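Endopolygalacturonase (PDB 1K5C) probably hydrolyses internal alpha-1,4 linkages between galacturonic acid units of pectic polygalacturonate, degrading plant cell walls as a family 28 glycoside hydrolase. Local coordinates at residues A[309-315]-A[329-334]; A[96-101]-A[114-119]; A[238-244]-A[275-281]; A[11-17]-A[33-38]. All blocks are in the same frame, centred on the assembly; numbering follows the deposited sequence.

Interaction 1: A[309-315]-A[329-334]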
loop_
_atom_site.group_PDB
_atom_site.type_symbol
_atom_site.label_atom_id
_atom_site.label_comp_id
_atom_site.label_asym_id
_atom_site.label_seq_id
_atom_site.Cartn_x
_atom_site.Cartn_y
_atom_site.Cartn_z
ATOM N N TRP A 309 0.408 21.348 10.931
ATOM C CA TRP A 309 -0.528 20.292 11.302
ATOM C C TRP A 309 -1.863 20.896 11.761
ATOM O O TRP A 309 -2.641 20.293 12.491
ATOM C CB TRP A 309 0.066 19.421 12.423
ATOM C CG TRP A 309 1.146 18.503 11.896
ATOM C CD1 TRP A 309 1.891 18.585 10.740
ATOM C CD2 TRP A 309 1.570 17.287 12.565
ATOM N NE1 TRP A 309 2.760 17.493 10.645
ATOM C CE2 TRP A 309 2.570 16.701 11.751
ATOM C CE3 TRP A 309 1.193 16.671 13.764
ATOM C CZ2 TRP A 309 3.190 15.479 12.146
ATOM C CZ3 TRP A 309 1.809 15.477 14.125
ATOM C CH2 TRP A 309 2.802 14.902 13.314
ATOM N N SER A 310 -2.191 22.093 11.206
ATOM C CA SER A 310 -3.371 22.825 11.680
ATOM C C SER A 310 -4.634 22.076 11.509
ATOM O O SER A 310 -5.564 22.283 12.299
ATOM C CB SER A 310 -3.430 24.171 10.916
ATOM O OG SER A 310 -3.497 23.939 9.484
ATOM N N GLN A 311 -4.744 21.209 10.479
ATOM C CA GLN A 311 -6.021 20.525 10.215
ATOM C C GLN A 311 -6.106 19.134 10.841
ATOM O O GLN A 311 -7.088 18.420 10.592
ATOM C CB GLN A 311 -6.289 20.474 8.699
ATOM C CG GLN A 311 -6.565 21.906 8.135
ATOM C CD GLN A 311 -7.886 22.433 8.691
ATOM O OE1 GLN A 311 -7.933 23.051 9.736
ATOM N NE2 GLN A 311 -8.975 22.138 8.031
ATOM N N LEU A 312 -5.135 18.770 11.694
ATOM C CA LEU A 312 -5.213 17.475 12.388
ATOM C C LEU A 312 -5.956 17.614 13.708
ATOM O O LEU A 312 -5.607 18.482 14.537
ATOM C CB LEU A 312 -3.776 16.986 12.665
ATOM C CG LEU A 312 -3.649 15.685 13.423
ATOM C CD1 LEU A 312 -4.319 14.515 12.625
ATOM C CD2 LEU A 312 -2.180 15.355 13.732
ATOM N N THR A 313 -6.883 16.714 13.947
ATOM C CA THR A 313 -7.522 16.556 15.280
ATOM C C THR A 313 -7.443 15.069 15.638
ATOM O O THR A 313 -7.978 14.265 14.866
ATOM C CB THR A 313 -8.972 17.054 15.302
ATOM O OG1 THR A 313 -9.006 18.433 14.955
ATOM C CG2 THR A 313 -9.580 16.798 16.679
ATOM N N VAL A 314 -6.829 14.750 16.748
ATOM C CA VAL A 314 -6.776 13.367 17.226
ATOM C C VAL A 314 -7.374 13.341 18.643
ATOM O O VAL A 314 -6.949 14.159 19.480
ATOM C CB VAL A 314 -5.345 12.798 17.253
ATOM C CG1 VAL A 314 -5.389 11.275 17.562
ATOM C CG2 VAL A 314 -4.599 13.041 15.941
ATOM N N THR A 315 -8.305 12.434 18.876
ATOM C CA THR A 315 -8.983 12.306 20.164
ATOM C C THR A 315 -8.996 10.818 20.589
ATOM O O THR A 315 -8.800 9.929 19.785
ATOM C CB THR A 315 -10.422 12.859 20.098
ATOM O OG1 THR A 315 -11.152 12.150 19.068
ATOM C CG2 THR A 315 -10.431 14.381 19.810
ATOM N N ILE A 329 6.550 21.721 14.617
ATOM C CA ILE A 329 5.178 21.291 14.336
ATOM C C ILE A 329 4.205 22.306 14.907
ATOM O O ILE A 329 4.255 22.626 16.116
ATOM C CB ILE A 329 4.921 19.872 14.908
ATOM C CG1 ILE A 329 5.947 18.866 14.397
ATOM C CG2 ILE A 329 3.485 19.502 14.615
ATOM C CD1 ILE A 329 5.852 17.477 14.955
ATOM N N THR A 330 3.345 22.877 14.080
ATOM C CA THR A 330 2.304 23.861 14.452
ATOM C C THR A 330 0.960 23.143 14.343
ATOM O O THR A 330 0.595 22.692 13.265
ATOM C CB THR A 330 2.305 25.035 13.432
ATOM O OG1 THR A 330 3.520 25.736 13.495
ATOM C CG2 THR A 330 1.229 26.052 13.749
ATOM N N GLY A 331 0.215 22.888 15.412
ATOM C CA GLY A 331 -0.939 21.883 15.500
ATOM C C GLY A 331 -2.075 22.801 15.178
ATOM O O GLY A 331 -1.807 24.045 14.978
ATOM N N GLY A 332 -3.304 22.400 15.153
ATOM C CA GLY A 332 -3.751 21.050 15.404
ATOM C C GLY A 332 -4.139 20.802 16.838
ATOM O O GLY A 332 -3.786 21.573 17.738
ATOM N N GLN A 333 -4.864 19.709 17.049
ATOM C CA GLN A 333 -5.310 19.316 18.360
ATOM C C GLN A 333 -4.989 17.836 18.532
ATOM O O GLN A 333 -5.566 17.006 17.847
ATOM C CB GLN A 333 -6.821 19.564 18.516
ATOM C CG GLN A 333 -7.363 19.089 19.834
ATOM C CD GLN A 333 -8.893 19.075 19.909
ATOM O OE1 GLN A 333 -9.583 19.998 19.438
ATOM N NE2 GLN A 333 -9.391 17.982 20.532
ATOM N N TYR A 334 -4.105 17.489 19.437
ATOM C CA TYR A 334 -3.704 16.106 19.660
ATOM C C TYR A 334 -2.867 15.892 20.916
ATOM O O TYR A 334 -2.724 14.712 21.327
ATOM C CB TYR A 334 -2.843 15.556 18.457
ATOM C CG TYR A 334 -1.567 16.329 18.275
ATOM C CD1 TYR A 334 -0.354 16.047 18.901
ATOM C CD2 TYR A 334 -1.600 17.488 17.453
ATOM C CE1 TYR A 334 0.807 16.817 18.716
ATOM C CE2 TYR A 334 -0.469 18.264 17.276
ATOM C CZ TYR A 334 0.729 17.914 17.914
ATOM O OH TYR A 334 1.854 18.682 17.734
HETATM O O HOH W 1 -9.978 20.584 16.336
HETATM O O HOH W 2 -7.436 15.867 21.508
#
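The last turn of the parallel beta-helix ends here, where W309 and L312–V314 on strand 306-315 meet I329, T330 and Q333 of strand 328-333 and Y334 just after it. Two backbone bonds give the parallel pairing of T313 with Q333: Q333 N donates to L312 O (2.9 Å) and Q333 O takes the proton of V314 N (2.8 Å), both nearly straight at 165°. Further back, W309 N donates to T330 O at 2.7 Å in the modelled conformer of T330. Between these points the chain turns a corner at S310–Q311, within a type I turn from W309 to L312, and the two strands diverge, their short axes making 46°. I329 CG2, anti to its own backbone N, is set over the face of the five-membered ring of W309, 3.9 Å from its centroid. The benzo edge of W309 points at the face of Y334 in the modelled conformer, centroids 5.9 Å apart and planes at 61°, while CB of Y334 rests on CB of V314. W309 NE1 is itself tied to V278 O. On the exposed side, Q333, extended, crosses T313 at a slant, its amide near T313 CG2; one water links T313 OG1 to Q333 OE1, another V314 O to Q333 NE2. Aliphatic and aromatic residues inside, with hydrated polar chains outside, are the pattern of a pectinase-type parallel beta-helix, of which strand 328-333 is the last in the chain.

Interaction 2: A[96-101]-A[114-119]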
loop_
_atom_site.group_PDB
_atom_site.type_symbol
_atom_site.label_atom_id
_atom_site.label_comp_id
_atom_site.label_asym_id
_atom_site.label_seq_id
_atom_site.Cartn_x
_atom_site.Cartn_y
_atom_site.Cartn_z
ATOM N N LYS A 96 5.251 -17.984 1.431
ATOM C CA LYS A 96 4.141 -17.204 0.902
ATOM C C LYS A 96 4.545 -16.637 -0.464
ATOM O O LYS A 96 5.423 -15.757 -0.496
ATOM C CB LYS A 96 3.758 -16.025 1.824
ATOM C CG LYS A 96 3.758 -16.316 3.331
ATOM C CD LYS A 96 2.726 -17.374 3.710
ATOM C CE LYS A 96 2.498 -17.489 5.247
ATOM N NZ LYS A 96 3.734 -17.743 6.050
ATOM N N PRO A 97 3.941 -16.995 -1.593
ATOM C CA PRO A 97 4.249 -16.307 -2.838
ATOM C C PRO A 97 3.880 -14.816 -2.711
ATOM O O PRO A 97 2.727 -14.490 -2.396
ATOM C CB PRO A 97 3.363 -17.030 -3.861
ATOM C CG PRO A 97 3.092 -18.417 -3.268
ATOM C CD PRO A 97 3.006 -18.113 -1.765
ATOM N N HIS A 98 4.859 -13.950 -2.955
ATOM C CA HIS A 98 4.587 -12.517 -2.788
ATOM C C HIS A 98 5.537 -11.725 -3.674
ATOM O O HIS A 98 6.661 -12.214 -3.945
ATOM C CB HIS A 98 4.708 -12.060 -1.327
ATOM C CG HIS A 98 6.116 -12.105 -0.794
ATOM N ND1 HIS A 98 6.960 -11.029 -0.653
ATOM C CD2 HIS A 98 6.819 -13.220 -0.395
ATOM C CE1 HIS A 98 8.119 -11.465 -0.145
ATOM N NE2 HIS A 98 8.047 -12.741 -0.008
ATOM N N PRO A 99 5.142 -10.542 -4.122
ATOM C CA PRO A 99 3.740 -10.062 -4.110
ATOM C C PRO A 99 2.892 -11.013 -4.942
ATOM O O PRO A 99 3.406 -11.845 -5.712
ATOM C CB PRO A 99 3.864 -8.661 -4.751
ATOM C CG PRO A 99 4.988 -8.836 -5.737
ATOM C CD PRO A 99 5.982 -9.735 -5.018
ATOM N N PHE A 100 1.561 -10.855 -4.838
ATOM C CA PHE A 100 0.669 -11.674 -5.663
ATOM C C PHE A 100 0.668 -11.145 -7.094
ATOM O O PHE A 100 0.972 -11.882 -8.043
ATOM C CB PHE A 100 -0.691 -11.714 -4.960
ATOM C CG PHE A 100 -1.766 -12.529 -5.653
ATOM C CD1 PHE A 100 -1.476 -13.540 -6.570
ATOM C CD2 PHE A 100 -3.095 -12.271 -5.347
ATOM C CE1 PHE A 100 -2.522 -14.247 -7.163
ATOM C CE2 PHE A 100 -4.132 -12.960 -5.927
ATOM C CZ PHE A 100 -3.850 -13.965 -6.863
ATOM N N LEU A 101 0.271 -9.857 -7.232
ATOM C CA LEU A 101 0.271 -9.173 -8.515
ATOM C C LEU A 101 1.397 -8.146 -8.562
ATOM O O LEU A 101 1.694 -7.496 -7.563
ATOM C CB LEU A 101 -1.037 -8.391 -8.730
ATOM C CG LEU A 101 -2.268 -9.160 -9.147
ATOM C CD1 LEU A 101 -2.720 -10.159 -8.198
ATOM C CD2 LEU A 101 -3.386 -8.176 -9.493
ATOM N N VAL A 114 -8.586 -8.324 -5.841
ATOM C CA VAL A 114 -7.641 -9.341 -5.391
ATOM C C VAL A 114 -8.242 -9.960 -4.141
ATOM O O VAL A 114 -8.488 -9.235 -3.170
ATOM C CB VAL A 114 -6.262 -8.702 -5.110
ATOM C CG1 VAL A 114 -5.364 -9.711 -4.443
ATOM C CG2 VAL A 114 -5.697 -8.142 -6.434
ATOM N N LEU A 115 -8.497 -11.257 -4.202
ATOM C CA LEU A 115 -9.140 -11.980 -3.098
ATOM C C LEU A 115 -8.098 -12.912 -2.452
ATOM O O LEU A 115 -7.497 -13.766 -3.137
ATOM C CB LEU A 115 -10.296 -12.803 -3.650
ATOM C CG LEU A 115 -10.996 -13.730 -2.643
ATOM C CD1 LEU A 115 -11.696 -12.927 -1.514
ATOM C CD2 LEU A 115 -12.028 -14.595 -3.354
ATOM N N ASN A 116 -7.892 -12.757 -1.151
ATOM C CA ASN A 116 -7.061 -13.705 -0.390
ATOM C C ASN A 116 -5.656 -13.899 -0.998
ATOM O O ASN A 116 -5.234 -15.005 -1.346
ATOM C CB ASN A 116 -7.806 -15.024 -0.192
ATOM C CG ASN A 116 -9.114 -14.778 0.549
ATOM O OD1 ASN A 116 -9.190 -13.841 1.379
ATOM N ND2 ASN A 116 -10.101 -15.614 0.271
ATOM N N SER A 117 -4.907 -12.791 -1.070
ATOM C CA SER A 117 -3.500 -12.913 -1.415
ATOM C C SER A 117 -2.761 -13.739 -0.345
ATOM O O SER A 117 -3.055 -13.649 0.837
ATOM C CB SER A 117 -2.868 -11.524 -1.563
ATOM O OG SER A 117 -2.955 -10.757 -0.352
ATOM N N PRO A 118 -1.730 -14.520 -0.763
ATOM C CA PRO A 118 -0.934 -15.249 0.246
ATOM C C PRO A 118 -0.284 -14.310 1.243
ATOM O O PRO A 118 -0.239 -14.655 2.444
ATOM C CB PRO A 118 0.079 -16.046 -0.592
ATOM C CG PRO A 118 -0.694 -16.311 -1.903
ATOM C CD PRO A 118 -1.428 -14.968 -2.143
ATOM N N ALA A 119 0.241 -13.196 0.776
ATOM C CA ALA A 119 0.849 -12.158 1.652
ATOM C C ALA A 119 0.631 -10.835 0.909
ATOM O O ALA A 119 -0.520 -10.461 0.651
ATOM C CB ALA A 119 2.278 -12.513 2.030
HETATM O O HOH W 3 0.803 -12.539 -1.917
#
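P118 presses its CB against CD of P97 (3.8 Å) at the heart of the apolar packing, the two pyrrolidine rings crossing at about a right angle, and the same CB lies 3.6 Å from P97 O. The methyl of A119 meets the beta-carbons of K96 (CB to CB, 3.8 Å) and H98. Further along, V114 uses both branches: CG1 comes in at the edge of the F100 ring, 3.5 Å from CD2, while CG2 reaches the methyls of L101 tip to tip. The F100 ring gets there because CG stands anti to the backbone N (chi1 -180°), and L101 CD1 lies over one of its faces. S117 CB adds a further touch beside F100 CD2.

Polar contact between the segments runs through one water, which donates to P97 O and accepts from A119 N, 2.8 Å from each. K96 bends its amino end away, where NZ forms a salt bridge with D86 and bonds T94 O and G89 O; S117 OG bonds D140.

A119 lies about 4 Å, side chain to side chain, from N151, which binds galacturonate in ligand-bound crystals, so this packing of one loop against the end of strand 108-115 and the loop that follows it belongs to the wall of a beta-helix next to its substrate cleft.

Interaction 3: A[238-244]-A[275-281]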
loop_
_atom_site.group_PDB
_atom_site.type_symbol
_atom_site.label_atom_id
_atom_site.label_comp_id
_atom_site.label_asym_id
_atom_site.label_seq_id
_atom_site.Cartn_x
_atom_site.Cartn_y
_atom_site.Cartn_z
ATOM N N VAL A 238 12.320 11.178 3.234
ATOM C CA VAL A 238 10.894 11.408 2.967
ATOM C C VAL A 238 10.708 12.894 2.988
ATOM O O VAL A 238 11.040 13.534 3.974
ATOM C CB VAL A 238 9.990 10.763 4.032
ATOM C CG1 VAL A 238 8.524 11.076 3.749
ATOM C CG2 VAL A 238 10.257 9.270 4.127
ATOM N N SER A 239 10.187 13.484 1.869
ATOM C CA SER A 239 10.057 14.950 1.820
ATOM C C SER A 239 8.810 15.348 1.064
ATOM O O SER A 239 8.629 14.965 -0.089
ATOM C CB SER A 239 11.279 15.546 1.154
ATOM O OG SER A 239 11.282 16.955 1.191
ATOM N N GLY A 240 7.994 16.203 1.686
ATOM C CA GLY A 240 6.831 16.767 0.972
ATOM C C GLY A 240 5.649 15.781 1.030
ATOM O O GLY A 240 5.364 15.107 0.038
ATOM N N VAL A 241 5.028 15.667 2.194
ATOM C CA VAL A 241 3.882 14.810 2.417
ATOM C C VAL A 241 2.739 15.655 2.912
ATOM O O VAL A 241 2.910 16.422 3.860
ATOM C CB VAL A 241 4.226 13.712 3.466
ATOM C CG1 VAL A 241 2.991 12.799 3.682
ATOM C CG2 VAL A 241 5.467 12.900 3.053
ATOM N N THR A 242 1.585 15.521 2.267
ATOM C CA THR A 242 0.378 16.265 2.691
ATOM C C THR A 242 -0.745 15.285 2.992
ATOM O O THR A 242 -1.148 14.540 2.094
ATOM C CB THR A 242 -0.054 17.250 1.586
ATOM O OG1 THR A 242 1.047 18.088 1.258
ATOM C CG2 THR A 242 -1.243 18.087 2.057
ATOM N N TYR A 243 -1.226 15.349 4.202
ATOM C CA TYR A 243 -2.438 14.631 4.634
ATOM C C TYR A 243 -3.593 15.635 4.632
ATOM O O TYR A 243 -3.495 16.694 5.261
ATOM C CB TYR A 243 -2.252 14.090 6.073
ATOM C CG TYR A 243 -1.149 13.087 6.201
ATOM C CD1 TYR A 243 -1.326 11.759 5.859
ATOM C CD2 TYR A 243 0.111 13.470 6.666
ATOM C CE1 TYR A 243 -0.314 10.813 5.973
ATOM C CE2 TYR A 243 1.144 12.546 6.805
ATOM C CZ TYR A 243 0.919 11.226 6.468
ATOM O OH TYR A 243 1.976 10.346 6.580
ATOM N N ASP A 244 -4.663 15.287 3.911
ATOM C CA ASP A 244 -5.776 16.236 3.665
ATOM C C ASP A 244 -7.056 15.448 3.713
ATOM O O ASP A 244 -7.197 14.457 2.990
ATOM C CB ASP A 244 -5.487 16.850 2.304
ATOM C CG ASP A 244 -6.457 17.889 1.805
ATOM O OD1 ASP A 244 -7.656 17.828 2.141
ATOM O OD2 ASP A 244 -5.931 18.794 1.054
ATOM N N PHE A 275 13.301 13.232 7.411
ATOM C CA PHE A 275 11.911 13.546 7.048
ATOM C C PHE A 275 11.768 15.064 7.009
ATOM O O PHE A 275 12.157 15.747 7.961
ATOM C CB PHE A 275 10.907 13.019 8.057
ATOM C CG PHE A 275 10.865 11.521 8.266
ATOM C CD1 PHE A 275 11.480 10.630 7.411
ATOM C CD2 PHE A 275 10.199 11.051 9.391
ATOM C CE1 PHE A 275 11.430 9.243 7.671
ATOM C CE2 PHE A 275 10.107 9.679 9.658
ATOM C CZ PHE A 275 10.729 8.776 8.784
ATOM N N SER A 276 11.121 15.578 5.969
ATOM C CA SER A 276 10.902 17.030 5.870
ATOM C C SER A 276 9.514 17.311 5.278
ATOM O O SER A 276 8.973 16.538 4.492
ATOM C CB SER A 276 11.974 17.712 5.084
ATOM O OG SER A 276 12.117 17.194 3.828
ATOM N N ASP A 277 9.003 18.465 5.686
ATOM C CA ASP A 277 7.791 19.058 5.060
ATOM C C ASP A 277 6.613 18.091 5.086
ATOM O O ASP A 277 6.066 17.722 4.042
ATOM C CB ASP A 277 8.121 19.531 3.644
ATOM C CG ASP A 277 9.192 20.552 3.640
ATOM O OD1 ASP A 277 9.611 21.101 4.695
ATOM O OD2 ASP A 277 9.608 20.872 2.483
ATOM N N VAL A 278 6.190 17.743 6.314
ATOM C CA VAL A 278 5.054 16.837 6.537
ATOM C C VAL A 278 3.893 17.686 7.122
ATOM O O VAL A 278 4.046 18.225 8.223
ATOM C CB VAL A 278 5.430 15.694 7.495
ATOM C CG1 VAL A 278 4.211 14.828 7.768
ATOM C CG2 VAL A 278 6.579 14.887 6.902
ATOM N N ASN A 279 2.783 17.781 6.400
ATOM C CA ASN A 279 1.681 18.683 6.754
ATOM C C ASN A 279 0.369 17.917 6.874
ATOM O O ASN A 279 0.131 16.951 6.116
ATOM C CB ASN A 279 1.503 19.761 5.654
ATOM C CG ASN A 279 2.505 20.880 5.714
ATOM O OD1 ASN A 279 3.402 20.939 6.527
ATOM N ND2 ASN A 279 2.259 21.952 4.902
ATOM N N PHE A 280 -0.510 18.432 7.729
ATOM C CA PHE A 280 -1.944 18.053 7.775
ATOM C C PHE A 280 -2.704 19.379 7.501
ATOM O O PHE A 280 -2.891 20.187 8.406
ATOM C CB PHE A 280 -2.376 17.485 9.104
ATOM C CG PHE A 280 -1.796 16.111 9.440
ATOM C CD1 PHE A 280 -0.532 15.962 9.949
ATOM C CD2 PHE A 280 -2.600 14.957 9.236
ATOM C CE1 PHE A 280 -0.029 14.699 10.298
ATOM C CE2 PHE A 280 -2.090 13.709 9.583
ATOM C CZ PHE A 280 -0.825 13.575 10.107
ATOM N N THR A 281 -3.070 19.561 6.211
ATOM C CA THR A 281 -3.720 20.802 5.742
ATOM C C THR A 281 -4.880 20.435 4.838
ATOM O O THR A 281 -5.110 19.286 4.504
ATOM C CB THR A 281 -2.694 21.698 5.021
ATOM O OG1 THR A 281 -2.086 20.900 3.983
ATOM C CG2 THR A 281 -1.625 22.225 5.973
HETATM O O HOH W 4 13.945 15.050 3.911
HETATM O O HOH W 5 12.101 19.188 2.137
HETATM O O HOH W 6 -3.680 20.615 1.691
#
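Y243 and F280 lie side by side in an offset stack, ring centroids 4.5 Å apart and planes at 18°. Both carry CG anti to their own carbonyl carbon, which sends the two rings the same way. One face of F280 takes Y243 CD2, 3.5 Å above the plane and displaced toward the rim, and CB of Y243 presses on the same ring, 3.3 Å from F280 CD2. In-plane at the edge of the Y243 ring sits V278 CG1, with N279 O also near that edge. F280 makes an edge-to-face pair with W309 of the next turn. The third ring, F275, runs alongside V238, its CD1 3.7 Å from V238 CB.

These side chains share one side of two strands in exact parallel register. Their bonds alternate, S276 N to V238 O, N279 N to V241 O (2.9 Å), Y243 N to N279 O (2.8 Å, straight at 180°) and T281 N to Y243 O, bent to 137°, except at the bend, where G240 N and V241 N both donate, to S276 O and D277 O. G240 and D277 have positive phi in matching places, and there the side-chain alternation shifts.

The other side of the strands, with S239, S276, T242 and N279, is wetter. S239 OG, in the modelled conformer, lies 2.8 Å from S276 OG, and N279 OD1 receives N308 N. At the C-terminal ends of the pair a water joins D244 OD2 to T281 OG1; D244 OD1 turns to K214 and G283 N.

Aromatic and aliphatic rows aligned from turn to turn inside, with bends of left-handed backbone angles paired at G240 and D277, are characteristic of the parallel beta-helix of family 28.

Interaction 4: A[11-17]-A[33-38]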
loop_
_atom_site.group_PDB
_atom_site.type_symbol
_atom_site.label_atom_id
_atom_site.label_comp_id
_atom_site.label_asym_id
_atom_site.label_seq_id
_atom_site.Cartn_x
_atom_site.Cartn_y
_atom_site.Cartn_z
ATOM N N ALA A 11 -1.082 -16.392 -22.940
ATOM C CA ALA A 11 -0.688 -15.049 -22.560
ATOM C C ALA A 11 0.478 -14.510 -23.320
ATOM O O ALA A 11 0.557 -13.320 -23.494
ATOM C CB ALA A 11 -0.385 -15.042 -21.059
ATOM N N LYS A 12 1.328 -15.426 -23.801
ATOM C CA LYS A 12 2.487 -14.968 -24.551
ATOM C C LYS A 12 2.143 -14.585 -25.965
ATOM O O LYS A 12 3.070 -14.099 -26.659
ATOM C CB LYS A 12 3.565 -16.076 -24.497
ATOM C CG LYS A 12 3.296 -17.174 -25.464
ATOM C CD LYS A 12 3.931 -18.543 -25.176
ATOM C CE LYS A 12 3.710 -19.514 -26.336
ATOM N NZ LYS A 12 2.312 -19.394 -26.841
ATOM N N ASP A 13 0.907 -14.856 -26.424
ATOM C CA ASP A 13 0.560 -14.654 -27.825
ATOM C C ASP A 13 -0.328 -13.441 -28.085
ATOM O O ASP A 13 -1.116 -13.500 -29.020
ATOM C CB ASP A 13 -0.169 -15.916 -28.335
ATOM C CG ASP A 13 0.809 -17.063 -28.500
ATOM O OD1 ASP A 13 1.898 -16.791 -29.068
ATOM O OD2 ASP A 13 0.377 -18.161 -28.104
ATOM N N ILE A 14 -0.223 -12.397 -27.299
ATOM C CA ILE A 14 -1.061 -11.211 -27.478
ATOM C C ILE A 14 -0.408 -10.087 -28.257
ATOM O O ILE A 14 -1.076 -9.032 -28.442
ATOM C CB ILE A 14 -1.628 -10.697 -26.134
ATOM C CG1 ILE A 14 -0.536 -10.204 -25.215
ATOM C CG2 ILE A 14 -2.499 -11.739 -25.434
ATOM C CD1 ILE A 14 -1.020 -9.426 -23.986
ATOM N N ALA A 15 0.816 -10.246 -28.766
ATOM C CA ALA A 15 1.412 -9.147 -29.531
ATOM C C ALA A 15 0.646 -8.890 -30.762
ATOM O O ALA A 15 0.275 -9.861 -31.512
ATOM C CB ALA A 15 2.894 -9.515 -29.843
ATOM N N GLY A 16 0.323 -7.642 -31.019
ATOM C CA GLY A 16 -0.481 -7.239 -32.151
ATOM C C GLY A 16 -1.885 -6.880 -31.801
ATOM O O GLY A 16 -2.556 -6.196 -32.589
ATOM N N CYS A 17 -2.346 -7.350 -30.608
ATOM C CA CYS A 17 -3.703 -7.048 -30.186
ATOM C C CYS A 17 -3.823 -5.689 -29.535
ATOM O O CYS A 17 -3.097 -5.385 -28.585
ATOM C CB CYS A 17 -4.157 -8.071 -29.117
ATOM S SG CYS A 17 -4.042 -9.802 -29.633
ATOM N N LEU A 33 1.360 -16.061 -14.621
ATOM C CA LEU A 33 0.577 -15.402 -15.692
ATOM C C LEU A 33 1.231 -14.070 -15.957
ATOM O O LEU A 33 1.223 -13.199 -15.104
ATOM C CB LEU A 33 -0.869 -15.289 -15.246
ATOM C CG LEU A 33 -1.788 -14.543 -16.265
ATOM C CD1 LEU A 33 -1.748 -15.260 -17.636
ATOM C CD2 LEU A 33 -3.204 -14.493 -15.740
ATOM N N VAL A 34 1.817 -13.952 -17.147
ATOM C CA VAL A 34 2.589 -12.758 -17.537
ATOM C C VAL A 34 1.981 -12.176 -18.803
ATOM O O VAL A 34 1.859 -12.841 -19.816
ATOM C CB VAL A 34 4.053 -13.128 -17.775
ATOM C CG1 VAL A 34 4.877 -11.914 -18.245
ATOM C CG2 VAL A 34 4.676 -13.676 -16.452
ATOM N N LEU A 35 1.612 -10.884 -18.723
ATOM C CA LEU A 35 1.062 -10.175 -19.869
ATOM C C LEU A 35 1.932 -8.978 -20.203
ATOM O O LEU A 35 2.185 -8.132 -19.339
ATOM C CB LEU A 35 -0.378 -9.693 -19.597
ATOM C CG LEU A 35 -1.417 -10.792 -19.381
ATOM C CD1 LEU A 35 -2.688 -10.226 -18.757
ATOM C CD2 LEU A 35 -1.711 -11.532 -20.700
ATOM N N ASN A 36 2.335 -8.911 -21.496
ATOM C CA ASN A 36 3.116 -7.789 -22.014
ATOM C C ASN A 36 2.347 -7.191 -23.194
ATOM O O ASN A 36 2.667 -7.481 -24.368
ATOM C CB ASN A 36 4.519 -8.235 -22.469
ATOM C CG ASN A 36 5.362 -8.624 -21.278
ATOM O OD1 ASN A 36 5.606 -7.816 -20.388
ATOM N ND2 ASN A 36 5.822 -9.872 -21.232
ATOM N N PRO A 37 1.285 -6.451 -22.925
ATOM C CA PRO A 37 0.412 -6.002 -24.047
ATOM C C PRO A 37 1.083 -4.908 -24.869
ATOM O O PRO A 37 1.979 -4.192 -24.434
ATOM C CB PRO A 37 -0.838 -5.458 -23.330
ATOM C CG PRO A 37 -0.697 -5.860 -21.898
ATOM C CD PRO A 37 0.767 -6.006 -21.643
ATOM N N ASP A 38 0.554 -4.785 -26.106
ATOM C CA ASP A 38 0.970 -3.682 -26.984
ATOM C C ASP A 38 0.727 -2.338 -26.321
ATOM O O ASP A 38 -0.211 -2.155 -25.474
ATOM C CB ASP A 38 0.147 -3.703 -28.273
ATOM C CG ASP A 38 0.488 -4.815 -29.267
ATOM O OD1 ASP A 38 1.244 -5.708 -28.945
ATOM O OD2 ASP A 38 -0.044 -4.713 -30.396
HETATM O O HOH W 7 2.315 -11.194 -23.219
HETATM O O HOH W 8 -1.420 -6.702 -26.848
#
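At the N-terminal end of the parallel beta-helix, A11 and I14 of the loop before strand 19-22 pack onto L33, L35 and P37 of the strand 33-35 and the chain after it. This is the tight half. A11 CB touches both L33 CD1 (3.7 Å) and L35 CD2 (3.8 Å), and comes within 3.4 Å of V34 O. I14 sends its CD1 against P37, just past strand 33-35, 3.7 Å from P37 CA and close to L35 CD2; its CG1 stands between the backbone N and the carbonyl carbon (chi1 65°), which directs the long branch inward. Behind them lie V5 and V20 of the neighbouring strands.

The other half is looser and wetter. Two waters bridge backbone groups of the two segments, one joining A11 O to N36 N and the other I14 O, C17 O and D38 N. Here I14 to C17 form a type II turn with G16 at its third position; C17 is fixed by its disulfide to C3. D38 reaches back to this turn: G16 N donates to D38 OD1 at 3.0 Å, nearly straight at 172°, on the syn side and 22° out of the carboxylate plane, with a weak second bond to OD2.

All four contacts belong to the same beta-helix. Interactions 1 and 3 touch: W309 bonds V278 O and packs on F280, so the row of aromatic rings continues, now edge-to-face. Interaction 3 is the most regular, two strands in full parallel register; interaction 1 loosens toward the C-terminal end. Interaction 2 is the most buried and has no direct hydrogen bond, relying on prolines, a phenylalanine and one water. Interactions 1, 3 and 4 are partly buried, each with an inward apolar part and a hydrated outer part. Interaction 4, at the other end, replaces strand pairing with a turn, a carboxylate and waters. Interaction 2 and the ring side of interaction 3 come near galacturonate-binding residues; interaction 4 lies away from them.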